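Local coordinates for Ctr9 protein (PDB 6AF0), which probably binds the RNA polymerase II complex and is built here mainly of helices, with several tetratricopeptide repeats, at residues 385-395 / 407-417. Sequence-based numbering, arbitrary orientation.
Sequences LPAKFGAAQLS and RLEKMIQHSKN
The methyl end of M411 lies against K388 and F389 of helix 385-395, which forms with helix 407-414 an antiparallel helical hairpin of the kind that TPR-like arrays stack in series; the axes approach to 9.9 Å at 152°. M411 CE lies 3.6 Å from K388 CB and 3.7 Å from F389 CB, beside the backbone between those residues and near the plane of the F389 ring, at its edge. Around A392 the helices come nearer, their CA atoms 6.1 Å apart for A392 and R407. The methyl of A392 packs against L408 CD2 (4.0 Å) and the stem of R407, whose CD rests 3.5 Å from A392 CA. A bend at chi3 (68°) then turns the guanidinium towards S395, with S395 CB at its edge and in its plane. A glycine in place of R407 would probably open a gap over A392 and leave E403 without its weak, long ion-pair partner. At the far end, L385 CD2 touches N417 ND2 at 3.4 Å, while N417 OD1 accepts a hydrogen bond from the backbone N of E419, capping the N-terminus of helix 418-435. S395 itself is tied back within its helix, OG donating to A392 O over 3.0 Å, tilted 28° from the carbonyl plane.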
loop_
_atom_site.group_PDB
_atom_site.type_symbol
_atom_site.label_atom_id
_atom_site.label_comp_id
_atom_site.label_asym_id
_atom_site.label_seq_id
_atom_site.Cartn_x
_atom_site.Cartn_y
_atom_site.Cartn_z
ATOM N N LEU A 385 10.998 -0.827 -16.839
ATOM C CA LEU A 385 9.972 -0.860 -15.800
ATOM C C LEU A 385 8.588 -1.399 -16.246
ATOM O O LEU A 385 7.987 -2.227 -15.573
ATOM C CB LEU A 385 9.855 0.517 -15.174
ATOM C CG LEU A 385 9.130 0.545 -13.834
ATOM C CD1 LEU A 385 9.692 1.630 -12.926
ATOM C CD2 LEU A 385 7.642 0.757 -14.044
ATOM N N PRO A 386 8.085 -0.942 -17.379
ATOM C CA PRO A 386 6.829 -1.536 -17.818
ATOM C C PRO A 386 6.905 -3.039 -18.117
ATOM O O PRO A 386 5.885 -3.749 -18.012
ATOM C CB PRO A 386 6.495 -0.746 -19.105
ATOM C CG PRO A 386 7.212 0.547 -18.944
ATOM C CD PRO A 386 8.467 0.227 -18.190
ATOM N N ALA A 387 8.077 -3.509 -18.527
ATOM C CA ALA A 387 8.227 -4.918 -18.914
ATOM C C ALA A 387 8.178 -5.801 -17.670
ATOM O O ALA A 387 7.573 -6.890 -17.654
ATOM C CB ALA A 387 9.537 -5.130 -19.654
ATOM N N LYS A 388 8.844 -5.293 -16.638
ATOM C CA LYS A 388 8.882 -5.913 -15.335
ATOM C C LYS A 388 7.485 -6.016 -14.766
ATOM O O LYS A 388 7.125 -7.035 -14.158
ATOM C CB LYS A 388 9.773 -5.094 -14.379
ATOM C CG LYS A 388 11.261 -5.146 -14.712
ATOM C CD LYS A 388 12.110 -4.262 -13.814
ATOM C CE LYS A 388 13.540 -4.258 -14.332
ATOM N NZ LYS A 388 14.402 -3.258 -13.648
ATOM N N PHE A 389 6.718 -4.946 -14.936
ATOM C CA PHE A 389 5.368 -4.914 -14.449
ATOM C C PHE A 389 4.538 -5.931 -15.213
ATOM O O PHE A 389 3.787 -6.679 -14.613
ATOM C CB PHE A 389 4.805 -3.501 -14.561
ATOM C CG PHE A 389 3.390 -3.355 -14.061
ATOM C CD1 PHE A 389 2.318 -3.369 -14.943
ATOM C CD2 PHE A 389 3.136 -3.192 -12.716
ATOM C CE1 PHE A 389 1.028 -3.218 -14.487
ATOM C CE2 PHE A 389 1.840 -3.054 -12.251
ATOM C CZ PHE A 389 0.786 -3.067 -13.138
ATOM N N GLY A 390 4.689 -6.005 -16.520
ATOM C CA GLY A 390 3.883 -6.949 -17.268
ATOM C C GLY A 390 4.161 -8.373 -16.825
ATOM O O GLY A 390 3.273 -9.227 -16.793
ATOM N N ALA A 391 5.420 -8.629 -16.500
ATOM C CA ALA A 391 5.816 -9.926 -15.976
ATOM C C ALA A 391 5.047 -10.187 -14.696
ATOM O O ALA A 391 4.398 -11.230 -14.564
ATOM C CB ALA A 391 7.317 -9.977 -15.721
ATOM N N ALA A 392 5.108 -9.222 -13.773
ATOM C CA ALA A 392 4.474 -9.351 -12.458
ATOM C C ALA A 392 2.994 -9.678 -12.570
ATOM O O ALA A 392 2.489 -10.565 -11.889
ATOM C CB ALA A 392 4.681 -8.100 -11.639
ATOM N N GLN A 393 2.303 -8.987 -13.456
ATOM C CA GLN A 393 0.900 -9.274 -13.700
ATOM C C GLN A 393 0.728 -10.665 -14.266
ATOM O O GLN A 393 -0.148 -11.404 -13.848
ATOM C CB GLN A 393 0.317 -8.306 -14.709
ATOM C CG GLN A 393 0.611 -6.841 -14.451
ATOM C CD GLN A 393 -0.186 -5.929 -15.366
ATOM O OE1 GLN A 393 -0.882 -5.028 -14.899
ATOM N NE2 GLN A 393 -0.098 -6.167 -16.675
ATOM N N LEU A 394 1.541 -11.007 -15.256
ATOM C CA LEU A 394 1.464 -12.338 -15.864
ATOM C C LEU A 394 1.711 -13.456 -14.846
ATOM O O LEU A 394 1.206 -14.573 -15.000
ATOM C CB LEU A 394 2.425 -12.464 -17.047
ATOM C CG LEU A 394 1.774 -12.149 -18.387
ATOM C CD1 LEU A 394 1.070 -10.801 -18.359
ATOM C CD2 LEU A 394 2.813 -12.189 -19.493
ATOM N N SER A 395 2.485 -13.155 -13.811
ATOM C CA SER A 395 2.748 -14.148 -12.803
ATOM C C SER A 395 1.596 -14.180 -11.803
ATOM O O SER A 395 1.266 -15.249 -11.287
ATOM C CB SER A 395 4.122 -13.932 -12.170
ATOM O OG SER A 395 4.105 -12.957 -11.163
ATOM N N ARG A 407 8.778 -9.794 -7.628
ATOM C CA ARG A 407 9.164 -8.761 -8.607
ATOM C C ARG A 407 8.603 -7.395 -8.250
ATOM O O ARG A 407 9.269 -6.374 -8.453
ATOM C CB ARG A 407 8.830 -9.158 -10.061
ATOM C CG ARG A 407 7.595 -10.032 -10.257
ATOM C CD ARG A 407 7.616 -10.732 -11.608
ATOM N NE ARG A 407 8.673 -11.738 -11.675
ATOM C CZ ARG A 407 8.476 -13.050 -11.709
ATOM N NH1 ARG A 407 7.247 -13.550 -11.703
ATOM N NH2 ARG A 407 9.523 -13.866 -11.752
ATOM N N LEU A 408 7.399 -7.384 -7.677
ATOM C CA LEU A 408 6.780 -6.142 -7.218
ATOM C C LEU A 408 7.622 -5.546 -6.103
ATOM O O LEU A 408 7.946 -4.365 -6.119
ATOM C CB LEU A 408 5.351 -6.396 -6.746
ATOM C CG LEU A 408 4.372 -6.852 -7.839
ATOM C CD1 LEU A 408 3.218 -7.672 -7.272
ATOM C CD2 LEU A 408 3.838 -5.665 -8.620
ATOM N N GLU A 409 7.999 -6.378 -5.142
ATOM C CA GLU A 409 8.875 -5.936 -4.073
ATOM C C GLU A 409 10.169 -5.391 -4.656
ATOM O O GLU A 409 10.624 -4.311 -4.282
ATOM C CB GLU A 409 9.150 -7.077 -3.104
ATOM C CG GLU A 409 9.915 -6.636 -1.864
ATOM C CD GLU A 409 9.471 -7.381 -0.625
ATOM O OE1 GLU A 409 10.349 -7.793 0.162
ATOM O OE2 GLU A 409 8.245 -7.569 -0.452
ATOM N N LYS A 410 10.732 -6.142 -5.601
ATOM C CA LYS A 410 12.001 -5.792 -6.249
ATOM C C LYS A 410 11.890 -4.390 -6.819
ATOM O O LYS A 410 12.774 -3.563 -6.629
ATOM C CB LYS A 410 12.333 -6.793 -7.365
ATOM C CG LYS A 410 13.029 -8.092 -6.941
ATOM C CD LYS A 410 12.737 -8.543 -5.510
ATOM C CE LYS A 410 12.693 -10.062 -5.363
ATOM N NZ LYS A 410 12.036 -10.470 -4.087
ATOM N N MET A 411 10.766 -4.146 -7.487
ATOM C CA MET A 411 10.432 -2.850 -8.105
ATOM C C MET A 411 10.252 -1.684 -7.144
ATOM O O MET A 411 10.754 -0.589 -7.385
ATOM C CB MET A 411 9.107 -2.959 -8.838
ATOM C CG MET A 411 9.188 -3.328 -10.291
ATOM S SD MET A 411 7.593 -2.890 -10.969
ATOM C CE MET A 411 7.264 -4.359 -11.900
ATOM N N ILE A 412 9.457 -1.896 -6.102
ATOM C CA ILE A 412 9.194 -0.819 -5.139
ATOM C C ILE A 412 10.478 -0.462 -4.381
ATOM O O ILE A 412 10.659 0.684 -3.948
ATOM C CB ILE A 412 8.005 -1.108 -4.172
ATOM C CG1 ILE A 412 8.123 -2.475 -3.482
ATOM C CG2 ILE A 412 6.676 -1.046 -4.919
ATOM C CD1 ILE A 412 9.107 -2.556 -2.324
ATOM N N GLN A 413 11.368 -1.448 -4.246
ATOM C CA GLN A 413 12.690 -1.222 -3.670
ATOM C C GLN A 413 13.534 -0.335 -4.600
ATOM O O GLN A 413 14.246 0.551 -4.126
ATOM C CB GLN A 413 13.397 -2.552 -3.376
ATOM C CG GLN A 413 14.752 -2.400 -2.690
ATOM C CD GLN A 413 14.672 -1.715 -1.332
ATOM O OE1 GLN A 413 14.983 -0.528 -1.203
ATOM N NE2 GLN A 413 14.255 -2.463 -0.312
ATOM N N HIS A 414 13.442 -0.574 -5.909
ATOM C CA HIS A 414 14.066 0.303 -6.920
ATOM C C HIS A 414 13.494 1.734 -6.849
ATOM O O HIS A 414 14.238 2.704 -6.729
ATOM C CB HIS A 414 13.916 -0.293 -8.339
ATOM C CG HIS A 414 14.065 0.710 -9.449
ATOM N ND1 HIS A 414 15.236 0.876 -10.157
ATOM C CD2 HIS A 414 13.180 1.589 -9.980
ATOM C CE1 HIS A 414 15.071 1.821 -11.067
ATOM N NE2 HIS A 414 13.833 2.271 -10.980
ATOM N N SER A 415 12.176 1.855 -6.941
ATOM C CA SER A 415 11.501 3.160 -6.824
ATOM C C SER A 415 10.034 2.967 -6.457
ATOM O O SER A 415 9.432 1.918 -6.754
ATOM C CB SER A 415 11.602 3.993 -8.116
ATOM O OG SER A 415 10.631 3.603 -9.092
ATOM N N LYS A 416 9.456 3.996 -5.840
ATOM C CA LYS A 416 8.088 3.900 -5.330
ATOM C C LYS A 416 7.054 3.971 -6.439
ATOM O O LYS A 416 6.152 4.816 -6.434
ATOM C CB LYS A 416 7.829 4.929 -4.215
ATOM C CG LYS A 416 8.309 4.483 -2.829
ATOM C CD LYS A 416 8.318 2.954 -2.644
ATOM C CE LYS A 416 8.484 2.500 -1.198
ATOM N NZ LYS A 416 7.407 2.993 -0.288
ATOM N N ASN A 417 7.167 3.034 -7.373
ATOM C CA ASN A 417 6.262 3.001 -8.498
ATOM C C ASN A 417 4.818 2.795 -8.071
ATOM O O ASN A 417 4.494 1.824 -7.398
ATOM C CB ASN A 417 6.624 1.893 -9.463
ATOM C CG ASN A 417 5.612 1.765 -10.578
ATOM O OD1 ASN A 417 4.796 2.662 -10.791
ATOM N ND2 ASN A 417 5.647 0.652 -11.288
#